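Local coordinates for conserved hypothetical protein (Bacteroides thetaiotaomicron, PDB 2FB6), which is of unknown function but adopts a compact alpha/beta fold built on a parallel five-stranded sheet flanked by helices, at residues 9-15 and 112-117. Residues are numbered along the deposited sequence; the frame is centred on the assembly and turned at random.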
ATOM      1  N   LYS A   9       0.130  -9.433 -10.768  1.00 12.95           N
ATOM      2  CA  LYS A   9       0.170  -8.269  -9.867  1.00 12.07           C
ATOM      3  C   LYS A   9      -1.160  -8.009  -9.193  1.00 11.57           C
ATOM      4  O   LYS A   9      -2.215  -7.986  -9.844  1.00 12.47           O
ATOM      5  CB  LYS A   9       0.615  -6.992 -10.616  1.00 12.44           C
ATOM      6  CG  LYS A   9       0.764  -5.758  -9.710  1.00 12.90           C
ATOM      7  CD  LYS A   9       1.147  -4.514 -10.481  1.00 12.53           C
ATOM      8  CE  LYS A   9       1.365  -3.331  -9.566  1.00 13.68           C
ATOM      9  NZ  LYS A   9       1.479  -2.075 -10.368  1.00 12.90           N
ATOM     10  N   LEU A  10      -1.093  -7.770  -7.888  1.00 11.30           N
ATOM     11  CA  LEU A  10      -2.258  -7.275  -7.145  1.00 12.24           C
ATOM     12  C   LEU A  10      -1.969  -5.883  -6.613  1.00 11.41           C
ATOM     13  O   LEU A  10      -0.898  -5.643  -6.069  1.00 11.19           O
ATOM     14  CB  LEU A  10      -2.556  -8.188  -5.949  1.00 12.20           C
ATOM     15  CG  LEU A  10      -3.723  -7.768  -5.036  1.00 13.98           C
ATOM     16  CD1 LEU A  10      -5.049  -7.741  -5.802  1.00 15.52           C
ATOM     17  CD2 LEU A  10      -3.774  -8.674  -3.808  1.00 15.68           C
ATOM     18  N   THR A  11      -2.936  -4.980  -6.748  1.00 11.58           N
ATOM     19  CA  THR A  11      -2.860  -3.652  -6.145  1.00 11.59           C
ATOM     20  C   THR A  11      -3.929  -3.533  -5.068  1.00 11.23           C
ATOM     21  O   THR A  11      -5.073  -3.969  -5.249  1.00 12.79           O
ATOM     22  CB  THR A  11      -3.014  -2.583  -7.211  1.00 12.32           C
ATOM     23  OG1 THR A  11      -1.843  -2.640  -8.031  1.00 14.16           O
ATOM     24  CG2 THR A  11      -3.117  -1.182  -6.603  1.00 13.22           C
ATOM     25  N   ILE A  12      -3.539  -2.980  -3.923  1.00 11.10           N
ATOM     26  CA  ILE A  12      -4.512  -2.697  -2.892  1.00 11.71           C
ATOM     27  C   ILE A  12      -4.536  -1.193  -2.694  1.00 11.25           C
ATOM     28  O   ILE A  12      -3.501  -0.603  -2.399  1.00 11.93           O
ATOM     29  CB  ILE A  12      -4.155  -3.400  -1.561  1.00 11.86           C
ATOM     30  CG1 ILE A  12      -4.155  -4.928  -1.754  1.00 12.43           C
ATOM     31  CG2 ILE A  12      -5.152  -2.988  -0.448  1.00 12.54           C
ATOM     32  CD1 ILE A  12      -3.538  -5.707  -0.598  1.00 14.30           C
ATOM     33  N   LEU A  13      -5.709  -0.583  -2.876  1.00 10.32           N
ATOM     34  CA  LEU A  13      -5.898   0.811  -2.503  1.00 11.00           C
ATOM     35  C   LEU A  13      -6.354   0.831  -1.046  1.00 11.19           C
ATOM     36  O   LEU A  13      -7.492   0.470  -0.726  1.00 11.99           O
ATOM     37  CB  LEU A  13      -6.933   1.457  -3.417  1.00 11.04           C
ATOM     38  CG  LEU A  13      -7.320   2.914  -3.135  1.00 11.37           C
ATOM     39  CD1 LEU A  13      -6.121   3.862  -3.190  1.00 12.97           C
ATOM     40  CD2 LEU A  13      -8.393   3.351  -4.111  1.00 12.30           C
ATOM     41  N   TRP A  14      -5.443   1.208  -0.159  1.00 11.34           N
ATOM     42  CA  TRP A  14      -5.691   1.161   1.270  1.00 11.54           C
ATOM     43  C   TRP A  14      -6.120   2.553   1.738  1.00 11.64           C
ATOM     44  O   TRP A  14      -5.298   3.467   1.849  1.00 11.23           O
ATOM     45  CB  TRP A  14      -4.404   0.691   1.961  1.00 11.80           C
ATOM     46  CG  TRP A  14      -4.398   0.734   3.447  1.00 12.05           C
ATOM     47  CD1 TRP A  14      -5.444   1.038   4.282  1.00 11.91           C
ATOM     48  CD2 TRP A  14      -3.289   0.425   4.289  1.00 11.91           C
ATOM     49  NE1 TRP A  14      -5.026   0.977   5.599  1.00 11.30           N
ATOM     50  CE2 TRP A  14      -3.711   0.592   5.630  1.00 12.15           C
ATOM     51  CE3 TRP A  14      -1.971   0.014   4.040  1.00 13.67           C
ATOM     52  CZ2 TRP A  14      -2.858   0.377   6.716  1.00 12.72           C
ATOM     53  CZ3 TRP A  14      -1.107  -0.185   5.131  1.00 12.87           C
ATOM     54  CH2 TRP A  14      -1.559  -0.005   6.449  1.00 13.22           C
ATOM     55  N   THR A  15      -7.418   2.706   1.998  1.00 12.44           N
ATOM     56  CA  THR A  15      -7.958   3.975   2.501  1.00 12.94           C
ATOM     57  C   THR A  15      -8.378   3.878   3.957  1.00 13.00           C
ATOM     58  O   THR A  15      -8.423   4.889   4.655  1.00 13.51           O
ATOM     59  CB  THR A  15      -9.192   4.470   1.691  1.00 13.38           C
ATOM     60  OG1 THR A  15     -10.321   3.642   1.968  1.00 15.70           O
ATOM     61  CG2 THR A  15      -8.911   4.492   0.180  1.00 14.24           C
ATOM     62  N   GLU A 112      -5.786  -3.178 -13.973  1.00 16.31           N
ATOM     63  CA  GLU A 112      -5.227  -3.844 -12.800  1.00 16.48           C
ATOM     64  C   GLU A 112      -6.273  -4.475 -11.916  1.00 17.14           C
ATOM     65  O   GLU A 112      -7.436  -4.050 -11.894  1.00 18.01           O
ATOM     66  CB  GLU A 112      -4.399  -2.878 -11.961  1.00 16.30           C
ATOM     67  CG  GLU A 112      -3.045  -2.635 -12.553  1.00 17.02           C
ATOM     68  CD  GLU A 112      -1.962  -2.587 -11.512  1.00 17.97           C
ATOM     69  OE1 GLU A 112      -2.034  -3.365 -10.525  1.00 20.39           O
ATOM     70  OE2 GLU A 112      -1.027  -1.785 -11.699  1.00 18.20           O
ATOM     71  N   LYS A 113      -5.849  -5.501 -11.185  1.00 16.89           N
ATOM     72  CA  LYS A 113      -6.690  -6.053 -10.143  0.60 16.89           C
ATOM     73  C   LYS A 113      -6.430  -5.215  -8.902  1.00 16.97           C
ATOM     74  O   LYS A 113      -5.310  -5.188  -8.385  1.00 16.96           O
ATOM     75  CB  LYS A 113      -6.382  -7.529  -9.934  0.60 17.00           C
ATOM     76  CG  LYS A 113      -6.636  -8.312 -11.205  0.60 18.80           C
ATOM     77  CD  LYS A 113      -6.216  -9.744 -11.102  0.60 20.81           C
ATOM     78  CE  LYS A 113      -6.335 -10.380 -12.471  0.60 21.86           C
ATOM     79  NZ  LYS A 113      -5.232  -9.910 -13.378  0.60 21.71           N
ATOM     80  N   ILE A 114      -7.472  -4.511  -8.465  1.00 16.79           N
ATOM     81  CA  ILE A 114      -7.384  -3.546  -7.366  1.00 16.53           C
ATOM     82  C   ILE A 114      -8.443  -3.850  -6.320  1.00 16.58           C
ATOM     83  O   ILE A 114      -9.637  -3.801  -6.612  1.00 18.46           O
ATOM     84  CB  ILE A 114      -7.584  -2.065  -7.850  1.00 16.29           C
ATOM     85  CG1 ILE A 114      -6.500  -1.659  -8.857  1.00 16.14           C
ATOM     86  CG2 ILE A 114      -7.638  -1.087  -6.658  1.00 17.50           C
ATOM     87  CD1 ILE A 114      -6.758  -0.320  -9.572  1.00 17.02           C
ATOM     88  N   LEU A 115      -7.997  -4.178  -5.116  1.00 15.12           N
ATOM     89  CA  LEU A 115      -8.902  -4.269  -3.982  1.00 14.91           C
ATOM     90  C   LEU A 115      -8.904  -2.908  -3.332  1.00 14.77           C
ATOM     91  O   LEU A 115      -7.849  -2.421  -2.896  1.00 14.63           O
ATOM     92  CB  LEU A 115      -8.399  -5.305  -2.974  1.00 15.45           C
ATOM     93  CG  LEU A 115      -8.443  -6.779  -3.386  1.00 15.55           C
ATOM     94  CD1 LEU A 115      -7.818  -7.594  -2.269  1.00 16.09           C
ATOM     95  CD2 LEU A 115      -9.880  -7.235  -3.692  1.00 16.88           C
ATOM     96  N   SER A 116     -10.075  -2.287  -3.282  1.00 15.23           N
ATOM     97  CA  SER A 116     -10.194  -0.991  -2.636  0.50 15.46           C
ATOM     98  C   SER A 116     -10.721  -1.183  -1.225  1.00 16.41           C
ATOM     99  O   SER A 116     -11.886  -1.520  -1.022  1.00 16.57           O
ATOM    100  CB  SER A 116     -11.051  -0.017  -3.458  0.50 15.61           C
ATOM    101  OG  SER A 116     -12.239  -0.620  -3.934  0.50 14.94           O
ATOM    102  N   ILE A 117      -9.819  -0.998  -0.262  1.00 16.87           N
ATOM    103  CA  ILE A 117     -10.110  -1.189   1.151  1.00 18.18           C
ATOM    104  C   ILE A 117      -9.795   0.162   1.806  1.00 18.44           C
ATOM    105  O   ILE A 117      -8.829   0.376   2.508  1.00 17.07           O
ATOM    106  CB  ILE A 117      -9.281  -2.356   1.761  0.50 18.33           C
ATOM    107  CG1 ILE A 117      -9.401  -3.621   0.901  0.50 18.59           C
ATOM    108  CG2 ILE A 117      -9.739  -2.655   3.191  0.50 18.53           C
ATOM    109  CD1 ILE A 117      -8.281  -4.627   1.100  0.50 16.83           C
ATOM    110  OXT ILE A 117     -10.517   1.131   1.561  1.00 20.21           O
TER
HETATM  111  O   HOH W   1      -3.078  -5.844 -11.189  1.00 20.25           O
HETATM  112  O   HOH W   2      -2.587  -9.050 -12.359  1.00 22.88           O
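Strand 113-116, the last of the chain and an edge strand of the sheet, lies parallel to the first, 9-14, which pairs with 41-46 on its other side; the axes of 9-14 and 113-116 approach to 4.6 Å. In this parallel alpha/beta sheet of strand order 4-3-2-1-5 the two ends of the chain therefore meet. At the start, Lys9 stretches its side chain in an all-t conformation, and its NZ forms a salt bridge with OE2 of Glu112 (2.9 Å). Its carbonyl does not reach the partner strand directly: water 1 joins Lys9 O to Glu112 OE1 and Lys113 N, and water 2 links the same oxygen to Lys113 NZ. Leu10 turns its backbone polar groups to strand 41-46, while its CD1 packs on CG of Leu115 (4.3 Å). At Thr11 the strands are joined directly: Thr11 N donates to Lys113 O and Thr11 O accepts from Leu115 N, both at 2.9 Å, and Thr11 OG1 donates a short hydrogen bond to Glu112 OE1 (2.6 Å), so that both carboxylate oxygens of Glu112 are engaged. Ile12 lies on the same face as Leu10, its CG2 3.9 Å from CD1 of Ile117, whereas Leu13 shares the other face with Thr11 and sets its CB 4.2 Å from CG2 of Ile114. Leu13 continues the ladder, N to Leu115 O and O to Ile117 N, each 2.8 Å. The CA-CB bond of Trp14 points away from 112-117; its side chain packs against Val22 and Leu26 of helix 19-36. Finally, Thr15 binds the C-terminal carboxylate twice, N to Ile117 O (2.8 Å) and OG1 to Ile117 OXT (2.6 Å). The C-terminal residue is thus tied to 9-15 through its N, O and OXT, with charged and polar pairs closing both ends of an otherwise backbone-bonded ladder.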